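Local coordinates for protein linoleate 11-lipoxygenase (PDB 5FX8) that oxidises linoleic and alpha-linolenic acids with molecular oxygen to 11S- and 13R-hydroperoxy fatty acids, using a manganese ion at its catalytic centre, at residues A[78-83]-A[290-295]; A[70-75]-A[297-302]; A[367-372]-A[468-473]; A[90-95]-A[324-329]. All coordinates share one frame; numbering follows the deposited sequence.

Interaction 1 of 4, residues A[78-83]-A[290-295]; sequences GQTTFY and HVLFHT. With MN (manganese (II) ion), chain I.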
loop_
_atom_site.group_PDB
_atom_site.type_symbol
_atom_site.label_atom_id
_atom_site.label_comp_id
_atom_site.label_asym_id
_atom_site.label_seq_id
_atom_site.Cartn_x
_atom_site.Cartn_y
_atom_site.Cartn_z
ATOM N N GLY A 78 -7.519 9.385 -15.473
ATOM C CA GLY A 78 -8.244 8.554 -16.411
ATOM C C GLY A 78 -9.715 8.918 -16.460
ATOM O O GLY A 78 -10.216 9.794 -15.752
ATOM N N GLN A 79 -10.425 8.228 -17.312
ATOM C CA GLN A 79 -11.809 8.562 -17.528
ATOM C C GLN A 79 -12.675 7.429 -16.980
ATOM O O GLN A 79 -13.069 6.519 -17.704
ATOM C CB GLN A 79 -12.058 8.831 -18.992
ATOM C CG GLN A 79 -13.433 9.397 -19.248
ATOM C CD GLN A 79 -13.694 10.698 -18.500
ATOM O OE1 GLN A 79 -12.839 11.595 -18.458
ATOM N NE2 GLN A 79 -14.880 10.810 -17.911
ATOM N N THR A 80 -12.990 7.506 -15.692
ATOM C CA THR A 80 -13.905 6.545 -15.088
ATOM C C THR A 80 -15.030 7.252 -14.347
ATOM O O THR A 80 -16.141 7.392 -14.850
ATOM C CB THR A 80 -13.192 5.603 -14.094
ATOM O OG1 THR A 80 -12.810 6.316 -12.901
ATOM C CG2 THR A 80 -11.975 4.903 -14.722
ATOM N N THR A 81 -14.726 7.713 -13.154
ATOM C CA THR A 81 -15.688 8.073 -12.137
ATOM C C THR A 81 -15.534 9.551 -11.798
ATOM O O THR A 81 -14.438 10.097 -11.887
ATOM C CB THR A 81 -15.442 7.168 -10.913
ATOM O OG1 THR A 81 -16.061 5.903 -11.103
ATOM C CG2 THR A 81 -15.923 7.753 -9.703
ATOM N N PHE A 82 -16.628 10.200 -11.419
ATOM C CA PHE A 82 -16.560 11.585 -10.988
ATOM C C PHE A 82 -15.645 11.713 -9.773
ATOM O O PHE A 82 -15.628 10.855 -8.897
ATOM C CB PHE A 82 -17.966 12.101 -10.635
ATOM C CG PHE A 82 -18.942 12.148 -11.795
ATOM C CD1 PHE A 82 -18.568 12.641 -13.035
ATOM C CD2 PHE A 82 -20.260 11.723 -11.632
ATOM C CE1 PHE A 82 -19.483 12.699 -14.076
ATOM C CE2 PHE A 82 -21.171 11.771 -12.689
ATOM C CZ PHE A 82 -20.779 12.253 -13.896
ATOM N N TYR A 83 -14.890 12.781 -9.725
ATOM C CA TYR A 83 -14.069 13.150 -8.584
ATOM C C TYR A 83 -14.668 14.384 -7.931
ATOM O O TYR A 83 -15.188 15.252 -8.628
ATOM C CB TYR A 83 -12.624 13.428 -9.008
ATOM C CG TYR A 83 -11.688 13.689 -7.863
ATOM C CD1 TYR A 83 -11.076 12.644 -7.190
ATOM C CD2 TYR A 83 -11.417 14.971 -7.448
ATOM C CE1 TYR A 83 -10.232 12.886 -6.160
ATOM C CE2 TYR A 83 -10.587 15.205 -6.428
ATOM C CZ TYR A 83 -9.996 14.171 -5.785
ATOM O OH TYR A 83 -9.149 14.439 -4.748
ATOM N N HIS A 290 -6.280 -1.617 -11.259
ATOM C CA HIS A 290 -6.668 -1.320 -9.872
ATOM C C HIS A 290 -7.043 0.135 -9.650
ATOM O O HIS A 290 -7.561 0.473 -8.578
ATOM C CB HIS A 290 -5.573 -1.713 -8.876
ATOM C CG HIS A 290 -4.676 -0.589 -8.460
ATOM N ND1 HIS A 290 -3.666 -0.130 -9.267
ATOM C CD2 HIS A 290 -4.600 0.136 -7.314
ATOM C CE1 HIS A 290 -3.023 0.846 -8.652
ATOM N NE2 HIS A 290 -3.571 1.031 -7.465
ATOM N N VAL A 291 -6.783 1.007 -10.623
ATOM C CA VAL A 291 -7.339 2.352 -10.584
ATOM C C VAL A 291 -8.828 2.290 -10.285
ATOM O O VAL A 291 -9.359 3.097 -9.512
ATOM C CB VAL A 291 -7.038 3.063 -11.910
ATOM C CG1 VAL A 291 -7.655 4.435 -11.959
ATOM C CG2 VAL A 291 -5.579 3.166 -12.055
ATOM N N LEU A 292 -9.503 1.277 -10.833
ATOM C CA LEU A 292 -10.923 1.084 -10.582
ATOM C C LEU A 292 -11.192 0.670 -9.136
ATOM O O LEU A 292 -12.208 1.069 -8.551
ATOM C CB LEU A 292 -11.473 0.069 -11.583
ATOM C CG LEU A 292 -11.521 0.486 -13.058
ATOM C CD1 LEU A 292 -12.007 -0.628 -13.919
ATOM C CD2 LEU A 292 -12.499 1.547 -13.168
ATOM N N PHE A 293 -10.296 -0.107 -8.525
ATOM C CA PHE A 293 -10.409 -0.336 -7.090
ATOM C C PHE A 293 -10.295 0.966 -6.324
ATOM O O PHE A 293 -10.738 1.036 -5.184
ATOM C CB PHE A 293 -9.335 -1.289 -6.546
ATOM C CG PHE A 293 -9.390 -2.697 -7.088
ATOM C CD1 PHE A 293 -10.275 -3.061 -8.072
ATOM C CD2 PHE A 293 -8.527 -3.664 -6.612
ATOM C CE1 PHE A 293 -10.296 -4.346 -8.563
ATOM C CE2 PHE A 293 -8.562 -4.962 -7.105
ATOM C CZ PHE A 293 -9.437 -5.286 -8.076
ATOM N N HIS A 294 -9.685 1.997 -6.903
ATOM C CA HIS A 294 -9.730 3.291 -6.229
ATOM C C HIS A 294 -11.017 4.059 -6.539
ATOM O O HIS A 294 -11.653 4.583 -5.629
ATOM C CB HIS A 294 -8.503 4.127 -6.602
ATOM C CG HIS A 294 -7.256 3.766 -5.856
ATOM N ND1 HIS A 294 -7.007 4.197 -4.576
ATOM C CD2 HIS A 294 -6.188 3.017 -6.213
ATOM C CE1 HIS A 294 -5.840 3.734 -4.174
ATOM N NE2 HIS A 294 -5.320 3.013 -5.150
ATOM N N THR A 295 -11.446 4.107 -7.794
ATOM C CA THR A 295 -12.483 5.040 -8.200
ATOM C C THR A 295 -13.909 4.542 -7.972
ATOM O O THR A 295 -14.803 5.372 -7.821
ATOM C CB THR A 295 -12.306 5.459 -9.674
ATOM O OG1 THR A 295 -12.261 4.319 -10.548
ATOM C CG2 THR A 295 -11.056 6.214 -9.834
HETATM MN MN MN I . -3.508 1.898 -5.181
HETATM O O HOH W 1 -2.247 3.356 -6.660
#
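T80 and T295 share a side-chain setting: chi1 of 71° and 55° puts each OG1 between its own backbone N and carbonyl carbon. The two side chains cross at about a right angle, and T80 OG1 meets T295 OG1 in a hydrogen bond of 3.1 Å. Either hydroxyl could be the donor. T295 OG1 also lies 3.3 Å from V291 O, one turn back in its own helix. This is a weak approach that is not settled, since the one T295 proton may go to T80 instead. The other branch of T80 is apolar: its CG2 packs against L292 CD2 at 3.7 Å. T81 packs on T295 itself, with T81 CB 3.8 Å from T295 CB.

Helix 268-305 is a metal-bearing helix of the lipoxygenase fold. It presents two histidines one turn apart to the manganese, H290 NE2 at 2.4 Å and H294 NE2 at 2.1 Å. Water 1 is also a ligand, lying in the plane of the H290 ring, and H478, N482 and V618 complete the site. T295 directly follows H294. R329 donates a hydrogen bond to the carbonyl O of T81.

Interaction 2 of 4, residues A[70-75]-A[297-302]; sequences FLYGPS and PEIVHE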
loop_
_atom_site.group_PDB
_atom_site.type_symbol
_atom_site.label_atom_id
_atom_site.label_comp_id
_atom_site.label_asym_id
_atom_site.label_seq_id
_atom_site.Cartn_x
_atom_site.Cartn_y
_atom_site.Cartn_z
ATOM N N PHE A 70 -20.266 20.180 -2.006
ATOM C CA PHE A 70 -19.540 18.972 -2.381
ATOM C C PHE A 70 -20.169 18.418 -3.652
ATOM O O PHE A 70 -21.223 17.792 -3.610
ATOM C CB PHE A 70 -19.570 18.000 -1.240
ATOM C CG PHE A 70 -18.809 16.752 -1.455
ATOM C CD1 PHE A 70 -19.349 15.690 -2.172
ATOM C CD2 PHE A 70 -17.590 16.578 -0.836
ATOM C CE1 PHE A 70 -18.645 14.499 -2.310
ATOM C CE2 PHE A 70 -16.890 15.401 -0.976
ATOM C CZ PHE A 70 -17.417 14.359 -1.709
ATOM N N LEU A 71 -19.514 18.650 -4.787
ATOM C CA LEU A 71 -20.104 18.472 -6.105
ATOM C C LEU A 71 -19.392 17.371 -6.861
ATOM O O LEU A 71 -18.242 17.033 -6.578
ATOM C CB LEU A 71 -20.053 19.772 -6.913
ATOM C CG LEU A 71 -20.583 21.037 -6.205
ATOM C CD1 LEU A 71 -20.380 22.263 -7.025
ATOM C CD2 LEU A 71 -22.028 20.927 -5.943
ATOM N N TYR A 72 -20.102 16.807 -7.827
ATOM C CA TYR A 72 -19.509 15.832 -8.722
ATOM C C TYR A 72 -18.713 16.567 -9.780
ATOM O O TYR A 72 -19.278 17.359 -10.538
ATOM C CB TYR A 72 -20.576 14.973 -9.383
ATOM C CG TYR A 72 -21.374 14.141 -8.444
ATOM C CD1 TYR A 72 -20.762 13.210 -7.633
ATOM C CD2 TYR A 72 -22.740 14.272 -8.379
ATOM C CE1 TYR A 72 -21.489 12.456 -6.775
ATOM C CE2 TYR A 72 -23.458 13.532 -7.540
ATOM C CZ TYR A 72 -22.831 12.626 -6.737
ATOM O OH TYR A 72 -23.577 11.881 -5.885
ATOM N N GLY A 73 -17.417 16.285 -9.859
ATOM C CA GLY A 73 -16.566 16.900 -10.846
ATOM C C GLY A 73 -16.128 15.913 -11.900
ATOM O O GLY A 73 -16.406 14.721 -11.819
ATOM N N PRO A 74 -15.408 16.386 -12.913
ATOM C CA PRO A 74 -14.938 15.470 -13.951
ATOM C C PRO A 74 -14.035 14.403 -13.366
ATOM O O PRO A 74 -13.404 14.584 -12.326
ATOM C CB PRO A 74 -14.172 16.380 -14.902
ATOM C CG PRO A 74 -14.656 17.726 -14.591
ATOM C CD PRO A 74 -14.913 17.753 -13.157
ATOM N N SER A 75 -13.998 13.270 -14.059
ATOM C CA SER A 75 -13.102 12.189 -13.716
ATOM C C SER A 75 -11.659 12.631 -13.916
ATOM O O SER A 75 -11.305 13.208 -14.942
ATOM C CB SER A 75 -13.443 10.981 -14.581
ATOM O OG SER A 75 -12.591 9.877 -14.364
ATOM N N PRO A 297 -14.992 2.785 -5.133
ATOM C CA PRO A 297 -15.268 3.244 -3.768
ATOM C C PRO A 297 -15.447 4.743 -3.671
ATOM O O PRO A 297 -16.377 5.184 -2.997
ATOM C CB PRO A 297 -14.047 2.767 -2.973
ATOM C CG PRO A 297 -13.551 1.655 -3.702
ATOM C CD PRO A 297 -13.830 1.891 -5.148
ATOM N N GLU A 298 -14.585 5.534 -4.312
ATOM C CA GLU A 298 -14.698 6.983 -4.213
ATOM C C GLU A 298 -16.089 7.444 -4.604
ATOM O O GLU A 298 -16.672 8.287 -3.926
ATOM C CB GLU A 298 -13.658 7.680 -5.102
ATOM C CG GLU A 298 -12.271 7.865 -4.547
ATOM C CD GLU A 298 -11.223 8.097 -5.651
ATOM O OE1 GLU A 298 -11.523 8.707 -6.691
ATOM O OE2 GLU A 298 -10.083 7.636 -5.495
ATOM N N ILE A 299 -16.625 6.922 -5.717
ATOM C CA ILE A 299 -17.914 7.401 -6.200
ATOM C C ILE A 299 -19.029 6.957 -5.268
ATOM O O ILE A 299 -19.981 7.707 -5.034
ATOM C CB ILE A 299 -18.154 6.983 -7.672
ATOM C CG1 ILE A 299 -19.311 7.754 -8.296
ATOM C CG2 ILE A 299 -18.437 5.510 -7.847
ATOM C CD1 ILE A 299 -19.251 9.202 -8.099
ATOM N N VAL A 300 -18.915 5.758 -4.688
ATOM C CA VAL A 300 -19.914 5.307 -3.710
ATOM C C VAL A 300 -19.873 6.174 -2.464
ATOM O O VAL A 300 -20.909 6.547 -1.909
ATOM C CB VAL A 300 -19.703 3.817 -3.362
ATOM C CG1 VAL A 300 -20.629 3.397 -2.196
ATOM C CG2 VAL A 300 -19.914 2.956 -4.590
ATOM N N HIS A 301 -18.683 6.507 -2.006
ATOM C CA HIS A 301 -18.580 7.413 -0.886
ATOM C C HIS A 301 -19.034 8.826 -1.244
ATOM O O HIS A 301 -19.530 9.532 -0.375
ATOM C CB HIS A 301 -17.154 7.407 -0.371
ATOM C CG HIS A 301 -16.908 8.381 0.726
ATOM N ND1 HIS A 301 -16.683 9.721 0.495
ATOM C CD2 HIS A 301 -16.833 8.215 2.061
ATOM C CE1 HIS A 301 -16.483 10.340 1.641
ATOM N NE2 HIS A 301 -16.582 9.449 2.608
ATOM N N GLU A 302 -18.872 9.278 -2.484
ATOM C CA GLU A 302 -19.353 10.609 -2.847
ATOM C C GLU A 302 -20.861 10.675 -2.735
ATOM O O GLU A 302 -21.437 11.612 -2.150
ATOM C CB GLU A 302 -18.944 10.958 -4.280
ATOM C CG GLU A 302 -17.518 11.293 -4.441
ATOM C CD GLU A 302 -17.098 11.489 -5.871
ATOM O OE1 GLU A 302 -17.614 12.378 -6.581
ATOM O OE2 GLU A 302 -16.214 10.746 -6.287
#
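E302 packs against both F70 and Y72, and this is the tight part of the contact. Its aliphatic chain lies against F70: CE1 of F70 is 4.0 Å from E302 CG, and E302 CA sits at the edge of that ring, near its plane. F70 reaches this far because its CG stands anti to the backbone N, chi1 -177°. The carboxylate of E302 turns to the other ring: OE1 meets the edge of Y72 in the ring plane, 3.4 Å from Y72 CD1. Because OE1 lies in that plane, an aromatic C-H faces it, although the carboxylate itself is turned 42° from the ring. No hydrogen bond joins the two segments.

The packing is looser at I299, where CD1 is 4.2 Å from Y72 CE1 and approaches the ring obliquely. Y72 is also the partly exposed member of the contact, while F70, I299 and E302 are buried. Its OH bonds to E442, outside both segments.

Strand 71-73 pairs antiparallel with strand 83-85, whose P84 touches both F70 and E302. The F70 ring also packs on L88 and I92 of helix 86-124 and meets F305. Through F70 the hairpin touches both helix 86-124 and the C-terminal part of helix 268-305.

Interaction 3 of 4, residues A[367-372]-A[468-473]; sequences GGFQAG and THVAWI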
loop_
_atom_site.group_PDB
_atom_site.type_symbol
_atom_site.label_atom_id
_atom_site.label_comp_id
_atom_site.label_asym_id
_atom_site.label_seq_id
_atom_site.Cartn_x
_atom_site.Cartn_y
_atom_site.Cartn_z
ATOM N N GLY A 367 -16.006 -2.494 -14.297
ATOM C CA GLY A 367 -16.139 -1.687 -13.114
ATOM C C GLY A 367 -17.522 -1.625 -12.521
ATOM O O GLY A 367 -17.809 -0.701 -11.769
ATOM N N GLY A 368 -18.387 -2.589 -12.806
ATOM C CA GLY A 368 -19.655 -2.656 -12.097
ATOM C C GLY A 368 -19.461 -2.966 -10.622
ATOM O O GLY A 368 -18.582 -3.728 -10.235
ATOM N N PHE A 369 -20.306 -2.383 -9.783
ATOM C CA PHE A 369 -20.144 -2.591 -8.345
ATOM C C PHE A 369 -20.545 -4.012 -7.939
ATOM O O PHE A 369 -19.720 -4.778 -7.444
ATOM C CB PHE A 369 -20.929 -1.530 -7.578
ATOM C CG PHE A 369 -20.722 -1.558 -6.105
ATOM C CD1 PHE A 369 -19.651 -0.903 -5.524
ATOM C CD2 PHE A 369 -21.626 -2.213 -5.278
ATOM C CE1 PHE A 369 -19.487 -0.912 -4.143
ATOM C CE2 PHE A 369 -21.455 -2.238 -3.930
ATOM C CZ PHE A 369 -20.384 -1.582 -3.352
ATOM N N GLN A 370 -21.796 -4.402 -8.167
ATOM C CA GLN A 370 -22.187 -5.763 -7.803
ATOM C C GLN A 370 -21.444 -6.810 -8.630
ATOM O O GLN A 370 -21.152 -7.902 -8.131
ATOM C CB GLN A 370 -23.696 -5.915 -7.922
ATOM C CG GLN A 370 -24.437 -5.149 -6.818
ATOM C CD GLN A 370 -25.932 -5.092 -7.017
ATOM O OE1 GLN A 370 -26.419 -4.697 -8.060
ATOM N NE2 GLN A 370 -26.662 -5.518 -6.015
ATOM N N ALA A 371 -21.101 -6.464 -9.876
ATOM C CA ALA A 371 -20.268 -7.286 -10.753
ATOM C C ALA A 371 -18.960 -7.686 -10.097
ATOM O O ALA A 371 -18.386 -8.733 -10.433
ATOM C CB ALA A 371 -19.976 -6.519 -12.035
ATOM N N GLY A 372 -18.466 -6.863 -9.187
ATOM C CA GLY A 372 -17.219 -7.113 -8.528
ATOM C C GLY A 372 -17.299 -7.865 -7.233
ATOM O O GLY A 372 -16.254 -8.107 -6.637
ATOM N N THR A 468 -19.833 -4.705 3.129
ATOM C CA THR A 468 -18.812 -5.738 3.037
ATOM C C THR A 468 -17.921 -5.533 1.821
ATOM O O THR A 468 -16.696 -5.651 1.909
ATOM C CB THR A 468 -19.470 -7.102 2.989
ATOM O OG1 THR A 468 -20.389 -7.180 4.062
ATOM C CG2 THR A 468 -18.462 -8.170 3.178
ATOM N N HIS A 469 -18.515 -5.224 0.686
ATOM C CA HIS A 469 -17.724 -5.065 -0.513
ATOM C C HIS A 469 -16.827 -3.836 -0.423
ATOM O O HIS A 469 -15.697 -3.856 -0.920
ATOM C CB HIS A 469 -18.653 -4.998 -1.712
ATOM C CG HIS A 469 -17.938 -5.058 -3.008
ATOM N ND1 HIS A 469 -17.133 -6.112 -3.360
ATOM C CD2 HIS A 469 -17.876 -4.178 -4.027
ATOM C CE1 HIS A 469 -16.612 -5.884 -4.549
ATOM N NE2 HIS A 469 -17.050 -4.716 -4.976
ATOM N N VAL A 470 -17.287 -2.765 0.223
ATOM C CA VAL A 470 -16.399 -1.621 0.346
ATOM C C VAL A 470 -15.235 -1.955 1.263
ATOM O O VAL A 470 -14.071 -1.744 0.904
ATOM C CB VAL A 470 -17.132 -0.359 0.818
ATOM C CG1 VAL A 470 -16.103 0.708 1.008
ATOM C CG2 VAL A 470 -18.122 0.089 -0.201
ATOM N N ALA A 471 -15.518 -2.507 2.446
ATOM C CA ALA A 471 -14.410 -2.850 3.325
ATOM C C ALA A 471 -13.464 -3.833 2.648
ATOM O O ALA A 471 -12.254 -3.768 2.856
ATOM C CB ALA A 471 -14.920 -3.393 4.659
ATOM N N TRP A 472 -13.994 -4.720 1.803
ATOM C CA TRP A 472 -13.184 -5.746 1.171
ATOM C C TRP A 472 -12.269 -5.132 0.116
ATOM O O TRP A 472 -11.108 -5.524 -0.011
ATOM C CB TRP A 472 -14.093 -6.844 0.580
ATOM C CG TRP A 472 -13.456 -7.540 -0.568
ATOM C CD1 TRP A 472 -13.770 -7.394 -1.883
ATOM C CD2 TRP A 472 -12.321 -8.418 -0.523
ATOM N NE1 TRP A 472 -12.917 -8.129 -2.652
ATOM C CE2 TRP A 472 -12.013 -8.762 -1.842
ATOM C CE3 TRP A 472 -11.531 -8.931 0.504
ATOM C CZ2 TRP A 472 -10.968 -9.600 -2.156
ATOM C CZ3 TRP A 472 -10.495 -9.758 0.181
ATOM C CH2 TRP A 472 -10.215 -10.078 -1.126
ATOM N N ILE A 473 -12.753 -4.127 -0.603
ATOM C CA ILE A 473 -11.891 -3.391 -1.512
ATOM C C ILE A 473 -10.800 -2.657 -0.747
ATOM O O ILE A 473 -9.616 -2.749 -1.088
ATOM C CB ILE A 473 -12.725 -2.431 -2.366
ATOM C CG1 ILE A 473 -13.548 -3.213 -3.366
ATOM C CG2 ILE A 473 -11.845 -1.457 -3.123
ATOM C CD1 ILE A 473 -14.620 -2.355 -3.948
HETATM O O HOH W 2 -16.413 -3.825 -7.779
#
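G372 ends a short 3-10 turn, 370-372, and its CA is 8.3 Å from that of H469 on helix 460-481. This helix belongs to the helical lipoxygenase fold and carries the manganese ligand H478 further on. The G372 N bonds back to F369 O at 3.0 Å and closes the turn beside the histidine.

F369 and H469 form a T-shaped (edge-to-face) pair. The imidazole edge is directed at the phenyl face, with centroids 4.9 Å apart and planes at 89°. H469 CD2 makes the contact, above the phenyl plane and offset toward its rim. With CG anti to the backbone N in both (chi1 -174° for F369, -171° for H469), the side chains reach across the gap and slide past each other in opposite directions. F452 and Y373 add further edge-to-face partners, to F369 and H469 respectively. Water 2 lies in the imidazole plane, 3.0 Å from H469 NE2, and donates to G368 O, linking loop and helix. At the far end of the phenyl ring, V470 CG2 lies near its plane, 4.2 Å from F369 CZ.

Interaction 4 of 4, residues A[90-95]-A[324-329]; sequences NNISAR and QAYAIR. With NAG (2-acetamido-2-deoxy-beta-D-glucopyranose), chain J.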
loop_
_atom_site.group_PDB
_atom_site.type_symbol
_atom_site.label_atom_id
_atom_site.label_comp_id
_atom_site.label_asym_id
_atom_site.label_seq_id
_atom_site.Cartn_x
_atom_site.Cartn_y
_atom_site.Cartn_z
ATOM N N ASN A 90 -13.171 20.170 -2.507
ATOM C CA ASN A 90 -11.773 20.543 -2.556
ATOM C C ASN A 90 -11.164 20.586 -1.160
ATOM O O ASN A 90 -10.015 20.183 -0.978
ATOM C CB ASN A 90 -11.621 21.872 -3.279
ATOM C CG ASN A 90 -10.197 22.339 -3.300
ATOM O OD1 ASN A 90 -9.827 23.245 -2.549
ATOM N ND2 ASN A 90 -9.372 21.700 -4.129
ATOM N N ASN A 91 -11.907 21.049 -0.157
ATOM C CA ASN A 91 -11.367 20.996 1.197
ATOM C C ASN A 91 -11.064 19.564 1.611
ATOM O O ASN A 91 -10.018 19.293 2.211
ATOM C CB ASN A 91 -12.325 21.640 2.187
ATOM C CG ASN A 91 -12.152 23.137 2.270
ATOM O OD1 ASN A 91 -11.702 23.777 1.327
ATOM N ND2 ASN A 91 -12.518 23.704 3.400
ATOM N N ILE A 92 -11.959 18.633 1.284
ATOM C CA ILE A 92 -11.744 17.230 1.613
ATOM C C ILE A 92 -10.574 16.675 0.826
ATOM O O ILE A 92 -9.728 15.941 1.368
ATOM C CB ILE A 92 -13.034 16.439 1.360
ATOM C CG1 ILE A 92 -14.011 16.724 2.465
ATOM C CG2 ILE A 92 -12.782 14.997 1.356
ATOM C CD1 ILE A 92 -15.294 16.108 2.232
ATOM N N SER A 93 -10.495 17.026 -0.457
ATOM C CA SER A 93 -9.384 16.563 -1.266
ATOM C C SER A 93 -8.052 17.056 -0.711
ATOM O O SER A 93 -7.084 16.299 -0.636
ATOM C CB SER A 93 -9.586 17.019 -2.697
ATOM O OG SER A 93 -8.787 16.253 -3.556
ATOM N N ALA A 94 -8.001 18.303 -0.264
ATOM C CA ALA A 94 -6.756 18.872 0.217
ATOM C C ALA A 94 -6.392 18.349 1.599
ATOM O O ALA A 94 -5.208 18.170 1.907
ATOM C CB ALA A 94 -6.859 20.388 0.223
ATOM N N ARG A 95 -7.383 18.116 2.454
ATOM C CA ARG A 95 -7.097 17.482 3.735
ATOM C C ARG A 95 -6.489 16.106 3.540
ATOM O O ARG A 95 -5.522 15.749 4.219
ATOM C CB ARG A 95 -8.365 17.378 4.572
ATOM C CG ARG A 95 -8.155 16.646 5.884
ATOM C CD ARG A 95 -9.419 15.978 6.326
ATOM N NE ARG A 95 -9.906 15.041 5.317
ATOM C CZ ARG A 95 -11.148 14.574 5.287
ATOM N NH1 ARG A 95 -12.026 14.975 6.199
ATOM N NH2 ARG A 95 -11.528 13.726 4.344
ATOM N N GLN A 324 -8.131 8.929 3.747
ATOM C CA GLN A 324 -7.157 9.464 2.808
ATOM C C GLN A 324 -7.460 9.150 1.355
ATOM O O GLN A 324 -6.609 9.396 0.509
ATOM C CB GLN A 324 -5.742 8.983 3.141
ATOM C CG GLN A 324 -5.233 9.459 4.457
ATOM C CD GLN A 324 -3.765 9.188 4.629
ATOM O OE1 GLN A 324 -3.054 9.009 3.666
ATOM N NE2 GLN A 324 -3.305 9.165 5.857
ATOM N N ALA A 325 -8.634 8.607 1.022
ATOM C CA ALA A 325 -8.790 8.037 -0.317
ATOM C C ALA A 325 -8.715 9.102 -1.396
ATOM O O ALA A 325 -8.300 8.811 -2.511
ATOM C CB ALA A 325 -10.099 7.266 -0.457
ATOM N N TYR A 326 -9.093 10.330 -1.083
ATOM C CA TYR A 326 -9.186 11.363 -2.095
ATOM C C TYR A 326 -7.844 11.964 -2.457
ATOM O O TYR A 326 -7.787 12.899 -3.262
ATOM C CB TYR A 326 -10.139 12.430 -1.629
ATOM C CG TYR A 326 -11.549 11.949 -1.637
ATOM C CD1 TYR A 326 -12.144 11.564 -2.816
ATOM C CD2 TYR A 326 -12.285 11.895 -0.478
ATOM C CE1 TYR A 326 -13.420 11.157 -2.844
ATOM C CE2 TYR A 326 -13.566 11.476 -0.492
ATOM C CZ TYR A 326 -14.133 11.108 -1.685
ATOM O OH TYR A 326 -15.431 10.701 -1.743
ATOM N N ALA A 327 -6.780 11.440 -1.877
ATOM C CA ALA A 327 -5.441 11.818 -2.241
ATOM C C ALA A 327 -4.919 11.068 -3.455
ATOM O O ALA A 327 -4.064 11.600 -4.156
ATOM C CB ALA A 327 -4.509 11.596 -1.054
ATOM N N ILE A 328 -5.439 9.882 -3.759
ATOM C CA ILE A 328 -4.753 9.014 -4.711
ATOM C C ILE A 328 -4.821 9.584 -6.126
ATOM O O ILE A 328 -3.832 9.539 -6.860
ATOM C CB ILE A 328 -5.298 7.573 -4.640
ATOM C CG1 ILE A 328 -5.188 7.027 -3.217
ATOM C CG2 ILE A 328 -4.510 6.651 -5.557
ATOM C CD1 ILE A 328 -3.814 7.038 -2.657
ATOM N N ARG A 329 -5.961 10.130 -6.538
ATOM C CA ARG A 329 -6.007 10.722 -7.874
ATOM C C ARG A 329 -5.139 11.984 -8.000
ATOM O O ARG A 329 -4.356 12.076 -8.960
ATOM C CB ARG A 329 -7.464 10.949 -8.286
ATOM C CG ARG A 329 -8.196 9.644 -8.522
ATOM C CD ARG A 329 -9.363 9.771 -9.498
ATOM N NE ARG A 329 -10.663 9.451 -8.895
ATOM C CZ ARG A 329 -11.823 9.470 -9.537
ATOM N NH1 ARG A 329 -11.873 9.785 -10.813
ATOM N NH2 ARG A 329 -12.928 9.171 -8.900
HETATM C C1 NAG J . -12.429 25.118 3.621
HETATM C C2 NAG J . -13.670 25.574 4.381
HETATM C C3 NAG J . -13.558 27.056 4.753
HETATM C C4 NAG J . -12.246 27.333 5.481
HETATM C C5 NAG J . -11.060 26.765 4.699
HETATM C C6 NAG J . -9.754 26.837 5.463
HETATM C C7 NAG J . -15.725 24.294 3.892
HETATM C C8 NAG J . -15.325 23.382 5.010
HETATM N N2 NAG J . -14.894 25.315 3.631
HETATM O O3 NAG J . -14.658 27.396 5.589
HETATM O O4 NAG J . -12.043 28.731 5.674
HETATM O O5 NAG J . -11.280 25.378 4.395
HETATM O O6 NAG J . -9.666 25.843 6.480
HETATM O O7 NAG J . -16.759 24.115 3.250
#
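The carbonyl O of Y326 accepts a hydrogen bond from the hydroxyl of Y83 in the neighbouring hairpin. S93 OG only approaches the same Y326 O, at 3.5 Å, and makes no hydrogen bond to it. S93 OG stands anti to its backbone N, chi1 -161°, which turns it to this side of helix 86-124. One residue earlier, I92 gives the apolar half of the contact. Its CG2 branch lies 3.6 Å from Y326 CD2, approaching the ring obliquely, and the two side chains run side by side in the same direction. The phenol end is held elsewhere, by H301 of helix 268-305. The Y326 N bonds to D96 OD2.

N91 carries the N-linked sugar, with a covalent bond of 1.4 Å from its ND2 to NAG C1. The sugar is also hydrogen-bonded to E87. Across the contact no hydrogen bond forms: one apolar pair and one long polar approach join the segments, while the buried N, O and OH of Y326 find their partners in three different parts of the fold.

Interactions 1 and 2 share helix 268-305 and have centres 10 Å apart. T80 N meets S75 OG at 2.7 Å, so the loop 78-83 is tied to a residue just beyond strand 71-73. Interactions 2 and 4 are joined by a salt bridge between E298 OE1 and R329 NE, and by H301 ND1 to Y326 OH at 2.7 Å. R329 of interaction 4 also packs on T295 of interaction 1; their centres are 14 Å apart. Interaction 3 approaches helix 268-305 through other contacts: F369 CE1 packs on V300 CG2 at 3.9 Å, and P297 meets I473. It does not touch interaction 4, whose nearest atoms are about 9 Å away. Interaction 1 alone holds manganese ligands; the Y326 side chain is about 13 Å from the metal.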